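Long-range contacts in tyrosine specific protein phosphatase (Trypanosoma cruzi, PDB 4AZ1), which probably removes phosphate from phosphotyrosine residues of proteins, as members of the protein tyrosine phosphatase family do: residues A[48-52]-A[128-132]; A[56-62]-A[76-81]; A[158-162]-A[172-176]. All coordinates share one frame; numbering follows the deposited sequence.

The three contacts show how a phosphatase fold joins loops to one another and to one large mixed sheet. Along the chain, interaction 2 falls between the two segments of interaction 1, and interaction 3 follows both. Interactions 1 and 2 lie about 16 Å apart between centres and touch: Asn-49 OD1 meets both the hydroxyl of Tyr-76 and the amide of Asn-78, probably through hydrogen bonds. Interaction 2 borders the outermost strand 79-82, while interaction 3 belongs to the hairpin of strands 151-164 and 169-177 toward the other side of the same sheet, about 28 Å away between centres. Interactions 2 and 3 thus share one scaffold, and interaction 1 links loops near the probable active site.

Interaction 1 (A[48-52]-A[128-132]); sequences KNRYL and VKADR
The guanidinium of Arg-50 is held at its edge and over one face by residues 128-132. On that face lie Lys-129 O, 3.4 Å above the plane, and the CA of Ala-130, both offset toward the rim. The carboxylate of Asp-131 and water 1 stand at the edge, in the plane. The ring of Tyr-51 has one face against the CG of its own neighbour, Arg-50, and its hydroxyl reaches toward the second segment but bonds to Ser-227.

The edge contact is a salt bridge. Arg-50 NH2 donates to Asp-131 OD2 at 2.8 Å with an N-H...O angle of 160°, meeting the anti lone pair, the one turned away from the other carboxylate oxygen. NH1 adds a weak bond to the same OD2 at 3.3 Å. Both bonds therefore end on OD2 alone, not on one oxygen each; the guanidinium and carboxylate planes are 27° apart. The Arg-50 chain leaves the backbone extended and then bends at chi3 (-68°), which swings the group over the 129-130 backbone. Water 1 ties the guanidinium to the start of the other segment: it accepts from Arg-50 NH1 at 2.8 Å and donates to Val-128 O at 3.1 Å. With NE bonded to Ala-95 O as well, all three guanidinium nitrogens have partners, which should fix the rotation of the group.

The sequence around Arg-50 matches the phosphotyrosine-recognition loop of this family. Ser-227 OG, in the phosphate-binding loop after strand 222-225, is hydrogen-bonded to both Tyr-51 OH and Lys-129 O, as donor toward the carbonyl, while Lys-129 NZ pairs with Asp-196 in the WPD loop. Arg-35 of the second subunit bonds to Arg-50 O. The contact lies at the surface, between the loop following helix 40-44 and the one following strand 127-128.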
loop_
_atom_site.group_PDB
_atom_site.type_symbol
_atom_site.label_atom_id
_atom_site.label_comp_id
_atom_site.label_asym_id
_atom_site.label_seq_id
_atom_site.Cartn_x
_atom_site.Cartn_y
_atom_site.Cartn_z
ATOM N N LYS A 48 -1.794 -4.211 9.938
ATOM C CA LYS A 48 -0.604 -3.982 9.127
ATOM C C LYS A 48 0.563 -4.842 9.561
ATOM O O LYS A 48 1.682 -4.706 9.051
ATOM C CB LYS A 48 -0.216 -2.499 9.135
ATOM C CG LYS A 48 -1.191 -1.622 8.360
ATOM C CD LYS A 48 -0.869 -0.147 8.522
ATOM C CE LYS A 48 -1.838 0.709 7.703
ATOM N NZ LYS A 48 -1.708 2.152 8.035
ATOM N N ASN A 49 0.311 -5.727 10.515
ATOM C CA ASN A 49 1.335 -6.680 10.910
ATOM C C ASN A 49 1.257 -7.922 10.030
ATOM O O ASN A 49 0.180 -8.513 9.877
ATOM C CB ASN A 49 1.177 -7.028 12.391
ATOM C CG ASN A 49 1.516 -5.858 13.294
ATOM O OD1 ASN A 49 2.283 -4.973 12.906
ATOM N ND2 ASN A 49 0.964 -5.852 14.503
ATOM N N ARG A 50 2.383 -8.304 9.433
ATOM C CA ARG A 50 2.435 -9.522 8.643
ATOM C C ARG A 50 2.221 -10.762 9.530
ATOM O O ARG A 50 1.546 -11.716 9.143
ATOM C CB ARG A 50 3.764 -9.611 7.898
ATOM C CG ARG A 50 3.877 -10.807 6.942
ATOM C CD ARG A 50 5.175 -10.763 6.105
ATOM N NE ARG A 50 5.170 -9.646 5.153
ATOM C CZ ARG A 50 4.545 -9.662 3.978
ATOM N NH1 ARG A 50 3.886 -10.743 3.589
ATOM N NH2 ARG A 50 4.578 -8.599 3.178
ATOM N N TYR A 51 2.793 -10.743 10.727
ATOM C CA TYR A 51 2.634 -11.856 11.659
ATOM C C TYR A 51 2.068 -11.328 12.977
ATOM O O TYR A 51 2.622 -10.401 13.575
ATOM C CB TYR A 51 3.977 -12.557 11.885
ATOM C CG TYR A 51 4.600 -13.073 10.607
ATOM C CD1 TYR A 51 4.205 -14.291 10.065
ATOM C CD2 TYR A 51 5.569 -12.339 9.936
ATOM C CE1 TYR A 51 4.767 -14.776 8.883
ATOM C CE2 TYR A 51 6.151 -12.817 8.742
ATOM C CZ TYR A 51 5.731 -14.035 8.223
ATOM O OH TYR A 51 6.278 -14.542 7.054
ATOM N N LEU A 52 0.973 -11.924 13.423
ATOM C CA LEU A 52 0.283 -11.468 14.629
ATOM C C LEU A 52 1.152 -11.343 15.892
ATOM O O LEU A 52 0.997 -10.384 16.653
ATOM C CB LEU A 52 -0.949 -12.339 14.896
ATOM C CG LEU A 52 -2.070 -12.134 13.868
ATOM C CD1 LEU A 52 -3.341 -12.848 14.287
ATOM C CD2 LEU A 52 -2.335 -10.643 13.612
ATOM N N VAL A 128 4.442 -17.200 1.057
ATOM C CA VAL A 128 4.726 -15.775 0.850
ATOM C C VAL A 128 5.621 -15.232 1.955
ATOM O O VAL A 128 5.332 -15.407 3.137
ATOM C CB VAL A 128 3.440 -14.911 0.824
ATOM C CG1 VAL A 128 3.796 -13.486 0.412
ATOM C CG2 VAL A 128 2.389 -15.490 -0.141
ATOM N N LYS A 129 6.698 -14.552 1.578
ATOM C CA LYS A 129 7.565 -13.890 2.549
ATOM C C LYS A 129 7.421 -12.370 2.488
ATOM O O LYS A 129 7.553 -11.686 3.498
ATOM C CB LYS A 129 9.028 -14.262 2.273
ATOM C CG LYS A 129 9.336 -15.729 2.477
ATOM C CD LYS A 129 9.294 -16.063 3.963
ATOM C CE LYS A 129 9.637 -17.517 4.225
ATOM N NZ LYS A 129 9.588 -17.766 5.716
ATOM N N ALA A 130 7.175 -11.840 1.292
ATOM C CA ALA A 130 7.123 -10.389 1.116
ATOM C C ALA A 130 6.232 -9.980 -0.049
ATOM O O ALA A 130 5.856 -10.810 -0.887
ATOM C CB ALA A 130 8.532 -9.822 0.917
ATOM N N ASP A 131 5.928 -8.686 -0.109
ATOM C CA ASP A 131 5.109 -8.135 -1.179
ATOM C C ASP A 131 5.896 -7.070 -1.927
ATOM O O ASP A 131 6.554 -6.225 -1.311
ATOM C CB ASP A 131 3.813 -7.539 -0.615
ATOM C CG ASP A 131 2.831 -8.616 -0.152
ATOM O OD1 ASP A 131 2.101 -9.163 -1.009
ATOM O OD2 ASP A 131 2.791 -8.910 1.065
ATOM N N ARG A 132 5.835 -7.123 -3.253
ATOM C CA ARG A 132 6.580 -6.182 -4.091
ATOM C C ARG A 132 6.204 -4.713 -3.854
ATOM O O ARG A 132 5.015 -4.343 -3.825
ATOM C CB ARG A 132 6.391 -6.528 -5.573
ATOM C CG ARG A 132 7.192 -5.621 -6.512
ATOM C CD ARG A 132 7.147 -6.146 -7.945
ATOM N NE ARG A 132 5.774 -6.401 -8.356
ATOM C CZ ARG A 132 4.936 -5.456 -8.785
ATOM N NH1 ARG A 132 5.335 -4.189 -8.868
ATOM N NH2 ARG A 132 3.695 -5.775 -9.139
HETATM O O HOH W 1 3.480 -13.345 4.619
#

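Interaction 2 (A[56-62]-A[76-81]); sequences ANEATLY and YINGNL. With FMT (formic acid), chain H.
Antiparallel pairing at the edge of the large sheet, reduced here to a single bridge, joins Leu-61 to Asn-80 on the outermost strand 79-82. The two form a non-hydrogen-bonded pair, their CA atoms 4.5 Å apart, flanked by two backbone bonds. Leu-81 N donates to Thr-60 O with an N-H...O angle of 163°, and Tyr-62 N donates to Gly-79 O from above the carbonyl plane. Residues 58-61 form a type I turn, and this brings Thr-60 back onto the strand.

The polar centre of the contact is the amide of Asn-80. Its ND2 gives a bond of 2.9 Å to Thr-60 OG1, which lies tilted 32° from the amide plane, and a weak one of 2.8 Å to Asn-57 O. Thr-60 can receive it because its hydroxyl stands between backbone N and carbonyl carbon (chi1 60°), facing the strand; the same oxygen also bonds to Gln-266 O. The other end of the amide, OD1, packs 3.2 Å from Ala-56 CB and accepts from Arg-267 NH1, so both ends of this buried group are occupied.

Beyond the amide, carbon atoms meet along the rest of the contact. Leu-61 CD1 comes 3.4 Å from Gly-79 O and reaches the ring of Tyr-76, while Tyr-62 CD1 lies 4.1 Å from Leu-81 CD1. Ile-77 sets its CG1 3.3 Å from Tyr-62 O. Where the strand begins, Asn-78 centres an inverse gamma turn, and its N-H bonds to a formic acid molecule, probably from the crystallisation liquor, which Gln-94 also holds. Asn-78 ND2 bonds to Ile-54 O and Asn-49 OD1, and its OD1 to Arg-267 NH1.

The run from Tyr-76 to Asn-80 corresponds to the Tyr-Ile-Asn-Ala-Asn/Ser motif of classical tyrosine phosphatases, with Gly here at the fourth place; both asparagines bond to the preceding loop.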
loop_
_atom_site.group_PDB
_atom_site.type_symbol
_atom_site.label_atom_id
_atom_site.label_comp_id
_atom_site.label_asym_id
_atom_site.label_seq_id
_atom_site.Cartn_x
_atom_site.Cartn_y
_atom_site.Cartn_z
ATOM N N ALA A 56 6.724 -4.896 17.186
ATOM C CA ALA A 56 7.839 -3.958 17.377
ATOM C C ALA A 56 7.792 -3.307 18.761
ATOM O O ALA A 56 6.748 -2.777 19.142
ATOM C CB ALA A 56 7.786 -2.882 16.295
ATOM N N ASN A 57 8.908 -3.324 19.497
ATOM C CA ASN A 57 8.975 -2.651 20.806
ATOM C C ASN A 57 8.610 -1.178 20.721
ATOM O O ASN A 57 9.071 -0.478 19.820
ATOM C CB ASN A 57 10.376 -2.740 21.429
ATOM C CG ASN A 57 10.893 -4.158 21.520
ATOM O OD1 ASN A 57 10.727 -4.960 20.598
ATOM N ND2 ASN A 57 11.537 -4.472 22.633
ATOM N N GLU A 58 7.809 -0.709 21.674
ATOM C CA GLU A 58 7.372 0.679 21.702
ATOM C C GLU A 58 8.546 1.641 21.864
ATOM O O GLU A 58 8.632 2.656 21.172
ATOM C CB GLU A 58 6.389 0.881 22.860
ATOM C CG GLU A 58 5.686 2.225 22.861
ATOM C CD GLU A 58 4.770 2.397 21.662
ATOM O OE1 GLU A 58 4.177 1.388 21.213
ATOM O OE2 GLU A 58 4.636 3.541 21.171
ATOM N N ALA A 59 9.452 1.313 22.781
ATOM C CA ALA A 59 10.545 2.212 23.153
ATOM C C ALA A 59 11.445 2.609 21.987
ATOM O O ALA A 59 12.006 3.702 21.983
ATOM C CB ALA A 59 11.375 1.590 24.259
ATOM N N THR A 60 11.593 1.712 21.014
ATOM C CA THR A 60 12.481 1.950 19.885
ATOM C C THR A 60 11.727 1.896 18.552
ATOM O O THR A 60 12.332 1.760 17.483
ATOM C CB THR A 60 13.631 0.927 19.870
ATOM O OG1 THR A 60 13.090 -0.391 19.758
ATOM C CG2 THR A 60 14.453 1.021 21.150
ATOM N N LEU A 61 10.405 2.014 18.623
ATOM C CA LEU A 61 9.560 1.961 17.432
ATOM C C LEU A 61 9.971 3.043 16.425
ATOM O O LEU A 61 10.110 4.209 16.786
ATOM C CB LEU A 61 8.092 2.138 17.825
ATOM C CG LEU A 61 7.079 2.118 16.674
ATOM C CD1 LEU A 61 6.999 0.724 16.074
ATOM C CD2 LEU A 61 5.732 2.553 17.157
ATOM N N TYR A 62 10.195 2.656 15.175
ATOM C CA TYR A 62 10.614 3.611 14.152
ATOM C C TYR A 62 9.472 3.840 13.166
ATOM O O TYR A 62 8.796 2.888 12.771
ATOM C CB TYR A 62 11.877 3.117 13.420
ATOM C CG TYR A 62 12.517 4.173 12.524
ATOM C CD1 TYR A 62 13.401 5.114 13.048
ATOM C CD2 TYR A 62 12.235 4.227 11.158
ATOM C CE1 TYR A 62 13.988 6.081 12.240
ATOM C CE2 TYR A 62 12.817 5.187 10.346
ATOM C CZ TYR A 62 13.693 6.113 10.891
ATOM O OH TYR A 62 14.270 7.073 10.088
ATOM N N TYR A 76 2.657 3.674 9.996
ATOM C CA TYR A 76 3.149 2.601 10.834
ATOM C C TYR A 76 3.942 1.622 9.996
ATOM O O TYR A 76 3.460 1.113 8.968
ATOM C CB TYR A 76 1.996 1.882 11.549
ATOM C CG TYR A 76 2.409 0.581 12.218
ATOM C CD1 TYR A 76 2.923 0.576 13.506
ATOM C CD2 TYR A 76 2.264 -0.640 11.566
ATOM C CE1 TYR A 76 3.299 -0.600 14.119
ATOM C CE2 TYR A 76 2.637 -1.827 12.180
ATOM C CZ TYR A 76 3.152 -1.795 13.454
ATOM O OH TYR A 76 3.522 -2.965 14.067
ATOM N N ILE A 77 5.175 1.384 10.422
ATOM C CA ILE A 77 5.890 0.222 9.979
ATOM C C ILE A 77 6.177 -0.605 11.234
ATOM O O ILE A 77 6.437 -0.052 12.313
ATOM C CB ILE A 77 7.162 0.579 9.186
ATOM C CG1 ILE A 77 8.263 1.093 10.107
ATOM C CG2 ILE A 77 6.833 1.614 8.077
ATOM C CD1 ILE A 77 9.669 0.897 9.535
ATOM N N ASN A 78 6.058 -1.923 11.115
ATOM C CA ASN A 78 6.451 -2.816 12.203
ATOM C C ASN A 78 7.980 -2.847 12.202
ATOM O O ASN A 78 8.593 -3.716 11.568
ATOM C CB ASN A 78 5.868 -4.207 11.949
ATOM C CG ASN A 78 6.137 -5.187 13.070
ATOM O OD1 ASN A 78 7.213 -5.199 13.670
ATOM N ND2 ASN A 78 5.158 -6.042 13.339
ATOM N N GLY A 79 8.600 -1.870 12.866
ATOM C CA GLY A 79 10.048 -1.743 12.799
ATOM C C GLY A 79 10.663 -1.006 13.969
ATOM O O GLY A 79 9.988 -0.241 14.661
ATOM N N ASN A 80 11.955 -1.234 14.194
ATOM C CA ASN A 80 12.649 -0.600 15.308
ATOM C C ASN A 80 13.999 -0.044 14.894
ATOM O O ASN A 80 14.662 -0.591 14.000
ATOM C CB ASN A 80 12.853 -1.593 16.450
ATOM C CG ASN A 80 11.545 -2.103 17.022
ATOM O OD1 ASN A 80 11.000 -3.104 16.547
ATOM N ND2 ASN A 80 11.041 -1.427 18.059
ATOM N N LEU A 81 14.401 1.038 15.553
ATOM C CA LEU A 81 15.712 1.643 15.339
ATOM C C LEU A 81 16.769 0.806 16.055
ATOM O O LEU A 81 16.712 0.648 17.262
ATOM C CB LEU A 81 15.737 3.068 15.910
ATOM C CG LEU A 81 16.992 3.894 15.615
ATOM C CD1 LEU A 81 17.168 4.039 14.126
ATOM C CD2 LEU A 81 16.963 5.282 16.278
HETATM C C FMT H . 6.705 -2.569 7.410
HETATM O O1 FMT H . 5.924 -2.571 8.372
HETATM O O2 FMT H . 7.944 -2.539 7.487
HETATM O O HOH W 2 5.916 2.536 13.105
#

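Interaction 3 (A[158-162]-A[172-176]); sequences GKAYE and RYLIL
The backbones come closest at Tyr-161 and Arg-172, with CA atoms 4.7 Å apart, just where strand 151-164 is interrupted and residues 158-160 stand off from strand 169-177. Water 3 bridges the backbones, donating to Lys-159 O at 2.6 Å and to Tyr-173 O at 2.8 Å.

The direct contacts are made largely by side chains. Lys-159 runs extended over one face of the Tyr-173 ring, its CE 3.7 Å from the centroid and only 11° off the normal; NZ passes beyond the centre, making an off-centre cation-pi contact 4.2 Å from the ring centroid. At the edge of the same ring, in its plane, sits Ala-160 O, 3.5 Å from CD2. The carboxylate of Glu-162 approaches the phenol end, OE1 lying 3.2 Å from Tyr-173 OH.

Tyr-161 packs in a second ring contact. Arg-172 lays its CG over the ring centre at 3.7 Å, its chain extended to NE, and then turns its guanidinium so that the planes stand 86° apart and Tyr-161 CE2 meets the guanidinium edge. Leu-174 CD2 meets the ring edge. Tyr-161 OH bonds to Pro-135 O; Arg-172 NH1 bonds to Gln-188 and Gln-190, and the guanidinium makes a cation-pi contact with Trp-134.

The segments thus meet by dispersion, cation-pi attraction and one bridging water, while backbone pairing resumes at Glu-162 with Arg-171 and at Asp-156 with Tyr-173.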
loop_
_atom_site.group_PDB
_atom_site.type_symbol
_atom_site.label_atom_id
_atom_site.label_comp_id
_atom_site.label_asym_id
_atom_site.label_seq_id
_atom_site.Cartn_x
_atom_site.Cartn_y
_atom_site.Cartn_z
ATOM N N GLY A 158 18.469 7.178 -15.253
ATOM C CA GLY A 158 19.872 7.273 -15.606
ATOM C C GLY A 158 20.709 6.224 -14.908
ATOM O O GLY A 158 21.928 6.362 -14.802
ATOM N N LYS A 159 20.055 5.168 -14.430
ATOM C CA LYS A 159 20.757 4.104 -13.733
ATOM C C LYS A 159 19.889 2.848 -13.678
ATOM O O LYS A 159 18.990 2.751 -12.845
ATOM C CB LYS A 159 21.114 4.577 -12.323
ATOM C CG LYS A 159 22.360 3.951 -11.737
ATOM C CD LYS A 159 22.766 4.672 -10.460
ATOM C CE LYS A 159 23.981 4.020 -9.824
ATOM N NZ LYS A 159 24.303 4.634 -8.508
ATOM N N ALA A 160 20.170 1.883 -14.555
ATOM C CA ALA A 160 19.362 0.660 -14.668
ATOM C C ALA A 160 19.536 -0.335 -13.508
ATOM O O ALA A 160 20.545 -0.309 -12.788
ATOM C CB ALA A 160 19.638 -0.029 -15.995
ATOM N N TYR A 161 18.548 -1.217 -13.342
ATOM C CA TYR A 161 18.621 -2.279 -12.338
ATOM C C TYR A 161 19.851 -3.133 -12.618
ATOM O O TYR A 161 20.144 -3.418 -13.777
ATOM C CB TYR A 161 17.407 -3.199 -12.437
ATOM C CG TYR A 161 16.106 -2.692 -11.847
ATOM C CD1 TYR A 161 15.993 -1.412 -11.310
ATOM C CD2 TYR A 161 14.978 -3.510 -11.839
ATOM C CE1 TYR A 161 14.783 -0.963 -10.773
ATOM C CE2 TYR A 161 13.766 -3.077 -11.311
ATOM C CZ TYR A 161 13.673 -1.802 -10.782
ATOM O OH TYR A 161 12.470 -1.373 -10.258
ATOM N N GLU A 162 20.565 -3.549 -11.574
ATOM C CA GLU A 162 21.731 -4.423 -11.764
ATOM C C GLU A 162 21.466 -5.808 -11.180
ATOM O O GLU A 162 20.983 -5.929 -10.056
ATOM C CB GLU A 162 22.980 -3.809 -11.125
ATOM C CG GLU A 162 23.336 -2.429 -11.678
ATOM C CD GLU A 162 24.479 -1.772 -10.919
ATOM O OE1 GLU A 162 25.018 -2.413 -9.990
ATOM O OE2 GLU A 162 24.837 -0.618 -11.249
ATOM N N ARG A 172 18.421 -2.114 -7.269
ATOM C CA ARG A 172 17.414 -1.286 -7.919
ATOM C C ARG A 172 17.622 0.155 -7.478
ATOM O O ARG A 172 17.648 0.450 -6.280
ATOM C CB ARG A 172 16.005 -1.771 -7.543
ATOM C CG ARG A 172 15.742 -3.244 -7.894
ATOM C CD ARG A 172 14.310 -3.673 -7.588
ATOM N NE ARG A 172 14.051 -5.023 -8.082
ATOM C CZ ARG A 172 14.135 -6.136 -7.348
ATOM N NH1 ARG A 172 14.464 -6.081 -6.064
ATOM N NH2 ARG A 172 13.884 -7.312 -7.909
ATOM N N TYR A 173 17.812 1.041 -8.444
ATOM C CA TYR A 173 18.003 2.454 -8.147
ATOM C C TYR A 173 16.670 3.134 -8.427
ATOM O O TYR A 173 16.151 3.103 -9.550
ATOM C CB TYR A 173 19.174 3.042 -8.978
ATOM C CG TYR A 173 20.439 2.231 -8.771
ATOM C CD1 TYR A 173 21.243 2.431 -7.647
ATOM C CD2 TYR A 173 20.799 1.228 -9.663
ATOM C CE1 TYR A 173 22.382 1.663 -7.430
ATOM C CE2 TYR A 173 21.936 0.467 -9.463
ATOM C CZ TYR A 173 22.721 0.686 -8.341
ATOM O OH TYR A 173 23.850 -0.070 -8.136
ATOM N N LEU A 174 16.116 3.734 -7.385
ATOM C CA LEU A 174 14.722 4.128 -7.387
ATOM C C LEU A 174 14.553 5.612 -7.071
ATOM O O LEU A 174 15.428 6.247 -6.463
ATOM C CB LEU A 174 13.953 3.257 -6.375
ATOM C CG LEU A 174 13.930 1.760 -6.721
ATOM C CD1 LEU A 174 13.494 0.901 -5.534
ATOM C CD2 LEU A 174 13.016 1.501 -7.931
ATOM N N ILE A 175 13.434 6.169 -7.510
ATOM C CA ILE A 175 13.101 7.548 -7.191
ATOM C C ILE A 175 11.704 7.609 -6.583
ATOM O O ILE A 175 10.722 7.190 -7.215
ATOM C CB ILE A 175 13.197 8.459 -8.446
ATOM C CG1 ILE A 175 14.614 8.407 -9.037
ATOM C CG2 ILE A 175 12.845 9.883 -8.095
ATOM C CD1 ILE A 175 14.794 9.247 -10.318
ATOM N N LEU A 176 11.614 8.097 -5.348
ATOM C CA LEU A 176 10.322 8.312 -4.701
ATOM C C LEU A 176 9.908 9.755 -4.883
ATOM O O LEU A 176 10.731 10.667 -4.698
ATOM C CB LEU A 176 10.409 7.997 -3.209
ATOM C CG LEU A 176 10.111 6.555 -2.821
ATOM C CD1 LEU A 176 10.496 6.289 -1.365
ATOM C CD2 LEU A 176 8.639 6.292 -3.044
HETATM O O HOH W 3 17.252 1.432 -11.457
#